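PDB 5XOI: oxidoreductase, 2OG-Fe oxygenase family protein, putative, expressed from Oryza sativa subsp. japonica, which probably acts as an iron- and 2-oxoglutarate-dependent dioxygenase of the AlkB family. Local coordinates for residues 7-12 with 186-191; 14-19 with 97-102; 27-32 with 222-227; 58-63 with 84-89; 163-168 with 201-206. One frame throughout, in Å; residues are numbered along the deposited sequence.

Contact 1: residues 7-12 with 186-191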
# COMPACT_ATOMS: atom_id res chain seq x y z
N GLN A 7 -9.90 12.53 3.31
CA GLN A 7 -11.06 12.33 2.46
C GLN A 7 -11.67 10.97 2.74
O GLN A 7 -10.96 9.96 2.79
CB GLN A 7 -10.68 12.48 0.99
CG GLN A 7 -10.42 13.93 0.61
CD GLN A 7 -9.66 14.06 -0.69
OE1 GLN A 7 -9.75 13.19 -1.55
NE2 GLN A 7 -8.91 15.14 -0.83
N TYR A 8 -12.98 10.96 2.95
CA TYR A 8 -13.75 9.75 3.21
C TYR A 8 -14.20 9.17 1.87
O TYR A 8 -14.96 9.81 1.14
CB TYR A 8 -14.94 10.10 4.09
CG TYR A 8 -15.85 8.97 4.45
CD1 TYR A 8 -16.96 8.66 3.67
CD2 TYR A 8 -15.64 8.21 5.59
CE1 TYR A 8 -17.81 7.63 4.01
CE2 TYR A 8 -16.48 7.18 5.94
CZ TYR A 8 -17.57 6.90 5.15
OH TYR A 8 -18.42 5.87 5.50
N LEU A 9 -13.73 7.97 1.55
CA LEU A 9 -14.08 7.38 0.26
C LEU A 9 -15.26 6.43 0.34
O LEU A 9 -16.02 6.32 -0.63
CB LEU A 9 -12.87 6.64 -0.33
CG LEU A 9 -11.61 7.46 -0.61
CD1 LEU A 9 -10.66 6.64 -1.47
CD2 LEU A 9 -11.95 8.78 -1.28
N ARG A 10 -15.40 5.74 1.45
CA ARG A 10 -16.49 4.81 1.73
C ARG A 10 -16.26 4.29 3.14
O ARG A 10 -15.19 4.54 3.72
CB ARG A 10 -16.55 3.67 0.71
CG ARG A 10 -15.23 3.15 0.21
CD ARG A 10 -15.52 2.05 -0.80
NE ARG A 10 -15.94 0.83 -0.11
CZ ARG A 10 -16.53 -0.20 -0.71
NH1 ARG A 10 -16.76 -0.17 -2.02
NH2 ARG A 10 -16.88 -1.27 0.00
N PRO A 11 -17.22 3.57 3.73
CA PRO A 11 -17.04 3.15 5.13
C PRO A 11 -15.73 2.38 5.35
O PRO A 11 -15.44 1.39 4.67
CB PRO A 11 -18.28 2.30 5.39
CG PRO A 11 -19.32 2.91 4.52
CD PRO A 11 -18.60 3.31 3.26
N GLY A 12 -14.92 2.90 6.27
CA GLY A 12 -13.63 2.30 6.57
C GLY A 12 -12.55 2.54 5.55
O GLY A 12 -11.55 1.83 5.55
N ASP A 186 0.70 10.53 -0.33
CA ASP A 186 -0.62 10.11 0.12
C ASP A 186 -0.54 8.78 0.87
O ASP A 186 0.28 7.90 0.55
CB ASP A 186 -1.59 9.96 -1.05
CG ASP A 186 -2.00 11.29 -1.68
OD1 ASP A 186 -1.62 12.37 -1.16
OD2 ASP A 186 -2.71 11.25 -2.71
N VAL A 187 -1.39 8.63 1.88
CA VAL A 187 -1.56 7.36 2.57
C VAL A 187 -3.03 6.98 2.46
O VAL A 187 -3.90 7.80 2.75
CB VAL A 187 -1.13 7.41 4.04
CG1 VAL A 187 -1.51 6.11 4.76
CG2 VAL A 187 0.37 7.62 4.13
N LEU A 188 -3.29 5.76 1.99
CA LEU A 188 -4.65 5.25 1.85
C LEU A 188 -4.84 4.11 2.84
O LEU A 188 -3.96 3.27 2.99
CB LEU A 188 -4.89 4.74 0.42
CG LEU A 188 -6.22 4.04 0.18
CD1 LEU A 188 -7.36 5.06 0.25
CD2 LEU A 188 -6.21 3.34 -1.17
N ILE A 189 -5.98 4.10 3.53
CA ILE A 189 -6.31 3.03 4.47
C ILE A 189 -7.66 2.44 4.07
O ILE A 189 -8.61 3.19 3.84
CB ILE A 189 -6.37 3.54 5.92
CG1 ILE A 189 -5.05 4.20 6.31
CG2 ILE A 189 -6.68 2.37 6.87
CD1 ILE A 189 -4.97 4.62 7.76
N PHE A 190 -7.74 1.11 3.96
CA PHE A 190 -9.04 0.46 3.85
C PHE A 190 -9.14 -0.69 4.85
O PHE A 190 -8.31 -1.60 4.86
CB PHE A 190 -9.38 0.01 2.41
CG PHE A 190 -8.29 -0.74 1.65
CD1 PHE A 190 -7.26 -0.07 1.00
CD2 PHE A 190 -8.39 -2.12 1.46
CE1 PHE A 190 -6.31 -0.75 0.24
CE2 PHE A 190 -7.45 -2.82 0.71
CZ PHE A 190 -6.40 -2.13 0.10
N GLY A 191 -10.15 -0.62 5.72
CA GLY A 191 -10.41 -1.67 6.68
C GLY A 191 -11.90 -1.72 6.99
O GLY A 191 -12.70 -1.08 6.30
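Leu-9 lays its CD1 methyl against CD1 of Leu-188, 4.0 Å away, and the two leucine side chains cross at about a right angle. Both lie on the larger antiparallel sheet of the double-stranded beta-helix, the jelly-roll core of 2-oxoglutarate oxygenases. Strands 6-10 and 187-190 are not neighbours in that sheet. Strand 13-16 runs between them, so this leucine pair reaches over an intervening strand. Leu-188 sends CG off anti to its backbone N (chi1 174°), while in Leu-9 CG is anti to the carbonyl carbon.

The segments come together again at the turn before strand 13-16. Here the backbone does the work. Gly-191 N donates to Gly-12 O at 2.8 Å, with an N-H...O angle of 168°. This bond lies two residues beyond the backbone pairing of Val-14 with Ile-189, just past the strand ends. Gly-12 has a positive phi of 75°, a conformation that favours glycine. Its own N is bound by the carboxylate of Glu-115, and the neighbouring Pro-11 O by Ser-194 OG.

The contact reaches the active site through Phe-190. That ring meets His-199, a ligand of the bound manganese ion, and its side chain comes within about 5 Å of the metal at the nearest atoms. Phe-190 CA makes a C-H...O contact with Gly-12 O at 3.3 Å. A second such contact runs the other way, from Gly-12 CA to Gly-191 O at 3.5 Å.

Contact 2: residues 14-19 with 97-102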
# COMPACT_ATOMS: atom_id res chain seq x y z
N VAL A 14 -10.22 5.68 4.08
CA VAL A 14 -9.81 7.06 4.29
C VAL A 14 -8.54 7.30 3.48
O VAL A 14 -7.59 6.51 3.56
CB VAL A 14 -9.56 7.35 5.78
CG1 VAL A 14 -8.95 8.73 5.98
CG2 VAL A 14 -10.88 7.23 6.54
N LEU A 15 -8.51 8.40 2.73
CA LEU A 15 -7.33 8.85 2.01
C LEU A 15 -6.74 10.06 2.73
O LEU A 15 -7.42 11.08 2.90
CB LEU A 15 -7.68 9.20 0.56
CG LEU A 15 -6.60 9.92 -0.25
CD1 LEU A 15 -5.35 9.05 -0.40
CD2 LEU A 15 -7.15 10.28 -1.60
N LEU A 16 -5.49 9.93 3.16
CA LEU A 16 -4.79 10.99 3.88
C LEU A 16 -3.87 11.69 2.88
O LEU A 16 -2.81 11.17 2.51
CB LEU A 16 -4.02 10.42 5.07
CG LEU A 16 -4.83 9.70 6.14
CD1 LEU A 16 -4.99 8.22 5.79
CD2 LEU A 16 -4.16 9.81 7.50
N LYS A 17 -4.28 12.87 2.42
CA LYS A 17 -3.52 13.57 1.38
C LYS A 17 -2.22 14.11 1.94
O LYS A 17 -2.21 14.78 2.98
CB LYS A 17 -4.35 14.71 0.79
CG LYS A 17 -5.60 14.27 0.05
CD LYS A 17 -5.30 13.43 -1.18
CE LYS A 17 -4.46 14.21 -2.18
NZ LYS A 17 -4.08 13.38 -3.38
N LYS A 18 -1.11 13.85 1.23
CA LYS A 18 0.20 14.42 1.57
C LYS A 18 0.56 14.16 3.04
O LYS A 18 1.12 15.02 3.73
CB LYS A 18 0.24 15.91 1.25
CG LYS A 18 0.01 16.24 -0.23
CD LYS A 18 0.98 15.49 -1.14
CE LYS A 18 0.62 15.65 -2.62
NZ LYS A 18 1.77 15.32 -3.55
N PHE A 19 0.21 12.97 3.53
CA PHE A 19 0.42 12.66 4.94
C PHE A 19 1.91 12.48 5.26
O PHE A 19 2.36 12.88 6.34
CB PHE A 19 -0.37 11.40 5.30
CG PHE A 19 -0.40 11.09 6.77
CD1 PHE A 19 -1.19 11.85 7.62
CD2 PHE A 19 0.33 10.04 7.28
CE1 PHE A 19 -1.23 11.56 8.99
CE2 PHE A 19 0.30 9.74 8.65
CZ PHE A 19 -0.48 10.50 9.50
N ILE A 97 -3.39 5.59 11.08
CA ILE A 97 -4.61 5.04 11.65
C ILE A 97 -5.18 5.98 12.70
O ILE A 97 -6.38 6.27 12.72
CB ILE A 97 -4.34 3.64 12.22
CG1 ILE A 97 -3.97 2.69 11.08
CG2 ILE A 97 -5.57 3.11 12.94
CD1 ILE A 97 -3.48 1.36 11.56
N GLN A 98 -4.32 6.48 13.59
CA GLN A 98 -4.77 7.41 14.61
C GLN A 98 -5.40 8.65 13.98
O GLN A 98 -6.46 9.12 14.41
CB GLN A 98 -3.61 7.81 15.52
CG GLN A 98 -3.34 6.84 16.66
CD GLN A 98 -2.43 7.44 17.73
OE1 GLN A 98 -1.65 8.36 17.45
NE2 GLN A 98 -2.54 6.94 18.96
N ALA A 99 -4.75 9.21 12.95
CA ALA A 99 -5.30 10.38 12.29
C ALA A 99 -6.63 10.06 11.61
O ALA A 99 -7.57 10.86 11.67
CB ALA A 99 -4.30 10.95 11.28
N SER A 100 -6.71 8.89 10.97
CA SER A 100 -7.96 8.49 10.33
C SER A 100 -9.09 8.36 11.35
O SER A 100 -10.21 8.81 11.11
CB SER A 100 -7.77 7.18 9.59
OG SER A 100 -6.88 7.34 8.50
N ASN A 101 -8.81 7.72 12.49
CA ASN A 101 -9.87 7.52 13.47
C ASN A 101 -10.33 8.83 14.08
O ASN A 101 -11.50 8.97 14.41
CB ASN A 101 -9.40 6.54 14.55
CG ASN A 101 -9.52 5.11 14.09
OD1 ASN A 101 -10.20 4.84 13.10
ND2 ASN A 101 -8.84 4.19 14.78
N GLU A 102 -9.43 9.80 14.21
CA GLU A 102 -9.84 11.12 14.67
C GLU A 102 -10.73 11.79 13.64
O GLU A 102 -11.74 12.40 14.00
CB GLU A 102 -8.60 11.97 14.97
CG GLU A 102 -8.94 13.40 15.38
CD GLU A 102 -9.63 13.47 16.72
OE1 GLU A 102 -9.55 12.49 17.49
OE2 GLU A 102 -10.27 14.52 17.01
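Strand 14-16 crosses helix 97-102 at 119°, with 9.4 Å between the axes, and the backbones are nearest where the CA atoms of Val-14 and Ser-100 stand 6.5 Å apart. The helix belongs to 87-106, which packs on a face of the larger sheet of the double-stranded beta-helix.

Val-14 and Leu-16 both point from the strand toward the helix. Between them they take in the Ser-100 side chain. The CG1 branch of Val-14 comes to 3.5 Å from Ser-100 OG, and CD1 of Leu-16 approaches the same OG to 3.4 Å. The hydroxyl is turned back along its own helix, where it hydrogen-bonds to Ala-96 O. It has chi1 -66°, with OG beside the backbone N and anti to the carbonyl carbon.

The other methyl of Leu-16, CD2, meets Ala-99 CB at 4.0 Å. A type II turn from Leu-16 to Phe-19 then brings the phenyl ring in beside that leucine. Leu-16 CD2 sits 3.6 Å above one face of the Phe-19 ring, offset toward the rim. Phe-19 CE1 reaches Ala-99 CB at 3.9 Å, so the alanine methyl touches both side chains.

No hydrogen bond joins strand and helix here. The contact is van der Waals packing on Ala-99 CB and on the Ser-100 hydroxyl, a buried polar group already satisfied within its helix.

Contact 3: residues 27-32 with 222-227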
# COMPACT_ATOMS: atom_id res chain seq x y z
N ASP A 27 13.50 9.47 3.31
CA ASP A 27 14.03 8.35 4.09
C ASP A 27 13.45 7.03 3.62
O ASP A 27 14.16 6.02 3.56
CB ASP A 27 13.72 8.58 5.57
CG ASP A 27 14.32 7.52 6.47
OD1 ASP A 27 15.50 7.15 6.27
OD2 ASP A 27 13.62 7.08 7.40
N ILE A 28 12.16 7.03 3.26
CA ILE A 28 11.52 5.80 2.81
C ILE A 28 12.13 5.33 1.49
O ILE A 28 12.44 4.15 1.33
CB ILE A 28 9.99 5.99 2.69
CG1 ILE A 28 9.35 6.08 4.08
CG2 ILE A 28 9.37 4.83 1.92
CD1 ILE A 28 8.00 6.75 4.07
N ILE A 29 12.33 6.26 0.55
CA ILE A 29 12.96 5.93 -0.72
C ILE A 29 14.37 5.41 -0.49
O ILE A 29 14.77 4.38 -1.04
CB ILE A 29 12.98 7.15 -1.66
CG1 ILE A 29 11.56 7.63 -2.00
CG2 ILE A 29 13.81 6.84 -2.93
CD1 ILE A 29 10.77 6.67 -2.84
N ARG A 30 15.16 6.13 0.32
CA ARG A 30 16.55 5.72 0.52
C ARG A 30 16.64 4.34 1.16
O ARG A 30 17.44 3.51 0.73
CB ARG A 30 17.28 6.78 1.36
CG ARG A 30 17.65 8.02 0.56
CD ARG A 30 18.44 9.02 1.41
NE ARG A 30 18.82 10.21 0.65
CZ ARG A 30 19.02 11.40 1.20
NH1 ARG A 30 18.86 11.57 2.51
NH2 ARG A 30 19.37 12.43 0.44
N ARG A 31 15.79 4.05 2.15
CA ARG A 31 15.81 2.72 2.76
C ARG A 31 15.40 1.64 1.76
O ARG A 31 16.00 0.56 1.73
CB ARG A 31 14.89 2.67 3.98
CG ARG A 31 15.40 3.43 5.19
CD ARG A 31 14.34 3.46 6.27
NE ARG A 31 14.75 4.23 7.44
CZ ARG A 31 15.24 3.68 8.54
NH1 ARG A 31 15.39 2.36 8.63
NH2 ARG A 31 15.59 4.45 9.57
N CYS A 32 14.39 1.92 0.94
CA CYS A 32 13.94 0.94 -0.04
C CYS A 32 14.94 0.78 -1.18
O CYS A 32 15.06 -0.32 -1.74
CB CYS A 32 12.56 1.35 -0.57
SG CYS A 32 11.20 1.12 0.56
N GLY A 222 8.82 6.59 -12.14
CA GLY A 222 7.87 5.59 -11.72
C GLY A 222 7.39 5.86 -10.32
O GLY A 222 7.52 6.98 -9.80
N ARG A 223 6.82 4.82 -9.71
CA ARG A 223 6.10 4.97 -8.44
C ARG A 223 6.49 3.85 -7.48
O ARG A 223 6.55 2.68 -7.86
CB ARG A 223 4.58 4.95 -8.67
CG ARG A 223 3.75 4.88 -7.38
CD ARG A 223 2.26 4.94 -7.67
NE ARG A 223 1.43 4.75 -6.47
CZ ARG A 223 0.95 3.59 -6.04
NH1 ARG A 223 1.18 2.45 -6.70
NH2 ARG A 223 0.22 3.55 -4.94
N LEU A 224 6.70 4.21 -6.22
CA LEU A 224 6.96 3.24 -5.17
C LEU A 224 5.76 3.19 -4.23
O LEU A 224 5.31 4.22 -3.73
CB LEU A 224 8.22 3.60 -4.38
CG LEU A 224 8.75 2.63 -3.32
CD1 LEU A 224 9.21 1.32 -3.95
CD2 LEU A 224 9.88 3.27 -2.53
N ASN A 225 5.25 1.98 -3.99
CA ASN A 225 4.16 1.76 -3.06
C ASN A 225 4.63 0.84 -1.95
O ASN A 225 5.40 -0.10 -2.19
CB ASN A 225 2.95 1.13 -3.79
CG ASN A 225 1.96 0.48 -2.83
OD1 ASN A 225 1.94 -0.74 -2.68
ND2 ASN A 225 1.14 1.29 -2.18
N LEU A 226 4.21 1.14 -0.72
CA LEU A 226 4.41 0.25 0.42
C LEU A 226 3.04 -0.08 0.98
O LEU A 226 2.31 0.82 1.40
CB LEU A 226 5.31 0.90 1.48
CG LEU A 226 6.78 1.11 1.07
CD1 LEU A 226 6.95 2.35 0.19
CD2 LEU A 226 7.67 1.21 2.31
N THR A 227 2.69 -1.37 0.99
CA THR A 227 1.37 -1.80 1.43
C THR A 227 1.54 -2.64 2.68
O THR A 227 2.16 -3.71 2.62
CB THR A 227 0.67 -2.57 0.31
OG1 THR A 227 0.30 -1.63 -0.71
CG2 THR A 227 -0.57 -3.26 0.84
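Ile-29 and Leu-224 slide past each other in opposite directions, and Ile-29 CD1 ends 3.5 Å from Leu-224 CD2. The preceding helix residue, Ile-28, crosses Leu-226 obliquely, further along the strand. The helix axis itself runs at 90° to strand 223-227. Leu-224 meets Ile-29, Leu-226 meets Ile-28, and Cys-32 touches both leucines.

Leu-224 has CG anti to its backbone N (chi1 -174°), and CD2 is the methyl it uses throughout. Besides Ile-29 it meets Cys-32 CB at 3.8 Å. Cys-32 SG touches CD2 of both leucines, 3.9 Å from that of Leu-226. Ile-28 offers its CG2 branch to both methyls of Leu-226, the nearer being CD1 at 3.9 Å. Phe-89 of helix 87-106 packs on both Ile-28 and Leu-226.

Arg-223 and Asn-225 take no part in this layer. Arg-223 points away from the helix and here hydrogen-bonds a succinate through NH1.

The strand is thus two-sided. Helix 22-37 meets it with methyls and a sulfur, apolar packing on one face of the sheet of the double-stranded beta-helix. On the other side Arg-223 binds the cosubstrate 2-oxoglutarate, and Asn-225 hydrogen-bonds Asn-128, which also binds it.

Contact 4: residues 58-63 with 84-89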
# COMPACT_ATOMS: atom_id res chain seq x y z
N MET A 58 9.18 -6.52 -3.48
CA MET A 58 9.93 -7.17 -2.43
C MET A 58 9.12 -7.02 -1.15
O MET A 58 8.35 -6.08 -1.00
CB MET A 58 11.35 -6.60 -2.26
CG MET A 58 11.42 -5.18 -1.71
SD MET A 58 13.06 -4.75 -1.03
CE MET A 58 13.14 -5.81 0.40
N CYS A 59 9.28 -7.98 -0.25
CA CYS A 59 8.53 -7.91 1.00
C CYS A 59 9.46 -7.53 2.14
O CYS A 59 10.66 -7.82 2.11
CB CYS A 59 7.84 -9.24 1.30
SG CYS A 59 6.49 -9.64 0.16
N LEU A 60 8.89 -6.86 3.13
CA LEU A 60 9.53 -6.67 4.42
C LEU A 60 8.67 -7.34 5.48
O LEU A 60 7.44 -7.35 5.37
CB LEU A 60 9.70 -5.19 4.78
CG LEU A 60 10.18 -4.25 3.69
CD1 LEU A 60 10.11 -2.80 4.19
CD2 LEU A 60 11.59 -4.61 3.26
N GLY A 61 9.32 -7.89 6.51
CA GLY A 61 8.62 -8.67 7.51
C GLY A 61 8.41 -10.09 7.01
O GLY A 61 9.37 -10.79 6.70
N LYS A 62 7.15 -10.51 6.89
CA LYS A 62 6.84 -11.80 6.30
C LYS A 62 6.86 -11.69 4.77
O LYS A 62 6.68 -10.61 4.20
CB LYS A 62 5.48 -12.29 6.78
CG LYS A 62 5.54 -13.17 8.02
CD LYS A 62 5.90 -12.38 9.28
CE LYS A 62 6.28 -13.30 10.46
NZ LYS A 62 7.70 -13.78 10.43
N ASN A 63 7.08 -12.82 4.12
CA ASN A 63 7.12 -12.85 2.66
C ASN A 63 5.81 -13.37 2.09
O ASN A 63 5.26 -14.37 2.58
CB ASN A 63 8.27 -13.72 2.17
CG ASN A 63 8.40 -13.70 0.68
OD1 ASN A 63 8.69 -12.66 0.09
ND2 ASN A 63 8.18 -14.86 0.04
N SER A 84 13.46 -6.97 7.91
CA SER A 84 12.33 -6.67 8.78
C SER A 84 11.79 -5.28 8.46
O SER A 84 12.44 -4.46 7.79
CB SER A 84 12.72 -6.77 10.25
OG SER A 84 13.77 -5.87 10.55
N ILE A 85 10.56 -5.03 8.91
CA ILE A 85 9.93 -3.73 8.71
C ILE A 85 10.61 -2.71 9.61
O ILE A 85 10.65 -2.90 10.84
CB ILE A 85 8.42 -3.79 9.00
CG1 ILE A 85 7.74 -4.84 8.11
CG2 ILE A 85 7.77 -2.42 8.81
CD1 ILE A 85 6.25 -4.99 8.39
N PRO A 86 11.17 -1.63 9.06
CA PRO A 86 11.74 -0.57 9.91
C PRO A 86 10.70 -0.06 10.90
O PRO A 86 9.53 0.12 10.56
CB PRO A 86 12.15 0.51 8.91
CG PRO A 86 12.38 -0.24 7.62
CD PRO A 86 11.40 -1.38 7.63
N GLU A 87 11.13 0.19 12.14
CA GLU A 87 10.19 0.67 13.14
C GLU A 87 9.62 2.03 12.78
O GLU A 87 8.48 2.34 13.14
CB GLU A 87 10.85 0.74 14.52
CG GLU A 87 9.85 0.64 15.67
CD GLU A 87 10.46 0.07 16.94
OE1 GLU A 87 11.70 0.16 17.08
OE2 GLU A 87 9.71 -0.47 17.78
N VAL A 88 10.38 2.85 12.05
CA VAL A 88 9.84 4.15 11.64
C VAL A 88 8.65 3.96 10.69
O VAL A 88 7.69 4.73 10.73
CB VAL A 88 10.94 5.02 11.02
CG1 VAL A 88 11.47 4.41 9.73
CG2 VAL A 88 10.42 6.44 10.78
N PHE A 89 8.69 2.91 9.85
CA PHE A 89 7.56 2.63 8.98
C PHE A 89 6.32 2.29 9.80
O PHE A 89 5.23 2.82 9.56
CB PHE A 89 7.88 1.46 8.03
CG PHE A 89 8.90 1.78 6.94
CD1 PHE A 89 9.59 2.98 6.92
CD2 PHE A 89 9.14 0.86 5.94
CE1 PHE A 89 10.53 3.25 5.92
CE2 PHE A 89 10.07 1.11 4.93
CZ PHE A 89 10.77 2.31 4.93
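Leu-60 is where the chain turns a corner after strand 55-59, and it makes most of this contact. Its CB packs on Ile-85 CG1 at 3.9 Å, and its carbonyl O lies 3.7 Å from that same CG1. Beyond CB the side chain reaches into the start of helix 87-106. CD1 is anti to CA (chi2 172°) and touches Pro-86 CD at 3.9 Å. It also meets Phe-89 CE2 at 4.0 Å, coming at the ring edge near the ring plane. Leu-60 crosses both the proline and the phenylalanine at about a right angle. The two are themselves packed together: Pro-86 CG sits 3.7 Å above the Phe-89 ring, over its centre. Leu-35 of helix 22-37 also packs on Leu-60.

Gly-61 follows with a positive phi of 81°, a conformation that favours glycine. Gly-61 N is 3.8 Å from Ile-85 CG1, and its CA lies 4.4 Å from the CA of Ser-84.

Pro-86 occupies the N-cap position of the helix. The contact therefore joins the end of an outer strand of the larger sheet to the first turn of the helix that packs on it. No hydrogen bond links the two segments. Leu-60 supplies apolar packing, the Gly-61 backbone lies close alongside, and the adjacent backbone bond is that of Gly-61 with Pro-83, just before Ser-84.

Contact 5: residues 163-168 with 201-206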
# COMPACT_ATOMS: atom_id res chain seq x y z
N THR A 163 2.24 9.75 -9.67
CA THR A 163 0.86 9.50 -9.25
C THR A 163 0.33 8.21 -9.88
O THR A 163 0.60 7.92 -11.05
CB THR A 163 -0.01 10.68 -9.66
OG1 THR A 163 0.47 11.86 -9.00
CG2 THR A 163 -1.49 10.43 -9.33
N ALA A 164 -0.42 7.44 -9.09
CA ALA A 164 -1.14 6.28 -9.60
C ALA A 164 -2.62 6.60 -9.74
O ALA A 164 -3.18 7.29 -8.88
CB ALA A 164 -0.99 5.08 -8.67
N GLU A 165 -3.24 6.12 -10.81
CA GLU A 165 -4.69 6.07 -10.92
C GLU A 165 -5.13 4.76 -10.26
O GLU A 165 -4.80 3.67 -10.76
CB GLU A 165 -5.13 6.16 -12.39
CG GLU A 165 -4.76 7.51 -13.01
CD GLU A 165 -5.21 7.68 -14.46
OE1 GLU A 165 -6.22 7.06 -14.86
OE2 GLU A 165 -4.57 8.47 -15.19
N PHE A 166 -5.83 4.86 -9.13
CA PHE A 166 -6.15 3.72 -8.27
C PHE A 166 -7.63 3.39 -8.42
O PHE A 166 -8.48 4.27 -8.24
CB PHE A 166 -5.79 4.04 -6.81
CG PHE A 166 -6.01 2.91 -5.83
CD1 PHE A 166 -5.07 1.91 -5.67
CD2 PHE A 166 -7.15 2.89 -5.03
CE1 PHE A 166 -5.26 0.89 -4.75
CE2 PHE A 166 -7.35 1.86 -4.10
CZ PHE A 166 -6.40 0.86 -3.97
N LEU A 167 -7.93 2.14 -8.76
CA LEU A 167 -9.31 1.70 -8.93
C LEU A 167 -9.76 0.96 -7.68
O LEU A 167 -8.98 0.23 -7.07
CB LEU A 167 -9.45 0.76 -10.14
CG LEU A 167 -9.65 1.33 -11.55
CD1 LEU A 167 -8.91 2.63 -11.80
CD2 LEU A 167 -9.26 0.29 -12.58
N TYR A 168 -11.04 1.12 -7.32
CA TYR A 168 -11.57 0.35 -6.20
C TYR A 168 -13.08 0.15 -6.36
O TYR A 168 -13.78 1.00 -6.91
CB TYR A 168 -11.28 1.03 -4.85
CG TYR A 168 -11.80 2.44 -4.71
CD1 TYR A 168 -11.10 3.52 -5.23
CD2 TYR A 168 -12.99 2.69 -4.02
CE1 TYR A 168 -11.58 4.83 -5.08
CE2 TYR A 168 -13.48 3.99 -3.88
CZ TYR A 168 -12.78 5.05 -4.41
OH TYR A 168 -13.28 6.33 -4.26
N VAL A 201 -4.20 -0.78 -9.84
CA VAL A 201 -3.56 0.42 -10.37
C VAL A 201 -3.73 0.37 -11.89
O VAL A 201 -3.18 -0.52 -12.55
CB VAL A 201 -2.08 0.52 -9.97
CG1 VAL A 201 -1.41 1.68 -10.72
CG2 VAL A 201 -1.94 0.76 -8.46
N SER A 202 -4.53 1.29 -12.43
CA SER A 202 -4.80 1.25 -13.87
C SER A 202 -3.76 1.99 -14.69
O SER A 202 -3.63 1.72 -15.90
CB SER A 202 -6.18 1.83 -14.15
OG SER A 202 -6.27 3.15 -13.63
N ARG A 203 -3.01 2.90 -14.08
CA ARG A 203 -2.10 3.77 -14.81
C ARG A 203 -1.18 4.48 -13.84
O ARG A 203 -1.60 4.83 -12.73
CB ARG A 203 -2.91 4.80 -15.61
CG ARG A 203 -2.23 5.38 -16.82
CD ARG A 203 -3.20 6.38 -17.46
NE ARG A 203 -2.79 6.78 -18.80
CZ ARG A 203 -1.68 7.45 -19.07
NH1 ARG A 203 -0.86 7.78 -18.09
NH2 ARG A 203 -1.40 7.80 -20.32
N ILE A 204 0.06 4.68 -14.25
CA ILE A 204 0.99 5.59 -13.59
C ILE A 204 1.05 6.85 -14.44
O ILE A 204 1.25 6.77 -15.66
CB ILE A 204 2.38 4.96 -13.42
CG1 ILE A 204 2.33 3.58 -12.73
CG2 ILE A 204 3.32 5.93 -12.69
CD1 ILE A 204 1.78 3.59 -11.30
N LYS A 205 0.85 8.01 -13.82
CA LYS A 205 0.90 9.28 -14.54
C LYS A 205 2.35 9.72 -14.67
O LYS A 205 2.99 10.04 -13.66
CB LYS A 205 0.10 10.37 -13.81
CG LYS A 205 -1.38 10.05 -13.63
CD LYS A 205 -2.10 11.22 -12.96
CE LYS A 205 -3.61 11.04 -12.94
NZ LYS A 205 -4.16 10.81 -14.29
N PRO A 206 2.93 9.74 -15.88
CA PRO A 206 4.35 10.05 -15.98
C PRO A 206 4.64 11.49 -15.60
O PRO A 206 3.79 12.38 -15.75
CB PRO A 206 4.70 9.76 -17.45
CG PRO A 206 3.38 9.67 -18.16
CD PRO A 206 2.36 9.25 -17.15
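Glu-165 OE2 and Lys-205 NZ form a salt bridge across neighbouring antiparallel strands. The 2.5 Å separation is short, so its exact length is doubtful. The ammonium comes from above the carboxylate plane, 45° out of it, and the lysine chain bends at chi4 to bring NZ there. Arg-203 lies alongside Glu-165, pointing the same way, with CD 3.4 Å from Glu-165 OE2. No N-H is aimed at the carboxylate, and the charges probably attract only at longer range.

Lys-205 N binds Thr-163 O at 2.8 Å, and Glu-165 N binds Arg-203 O at 2.8 Å. Glu-165 O accepts twice. Ser-202 N reaches it at 2.9 Å, and Ser-202 OG at 3.3 Å from 59° above the carbonyl plane. Ser-202 and Arg-203 together face Glu-165, which makes a beta bulge.

Leu-167 CD1 rests on Ser-202 OG. On the other face, Ala-164 CB touches Val-201 CG1 at 4.0 Å and Ile-204 CD1 at 4.1 Å, while Val-201 CG2 meets the edge of the Phe-166 ring.

That apolar face looks onto Arg-223 and the bound succinate. The pair belongs to the smaller sheet of the double-stranded beta-helix, whose strand 198-205 carries the metal ligand His-199.

Overall arrangement
Contacts 1 to 4 all reach the larger sheet, while contact 5 pairs two strands of the smaller one. Contacts 2 and 4 use different parts of helix 87-106, residues 97-102 and the first turn; contact 3 adds helix 22-37. These three are side-chain packing, largely apolar, with no hydrogen bonds between their segments. Contact 5 has several backbone bonds and a salt bridge; contact 1 has a single backbone bond, between loop glycines. All are buried except contact 4, which is partly so. Contacts 3 and 4 meet at Phe-89. Asp-186 and Lys-17 bridge contacts 1 and 2. Leu-188 packs on Phe-166, and Arg-223 on Ala-164, so contacts 1 and 3 each touch contact 5 near the metal and cosubstrate site.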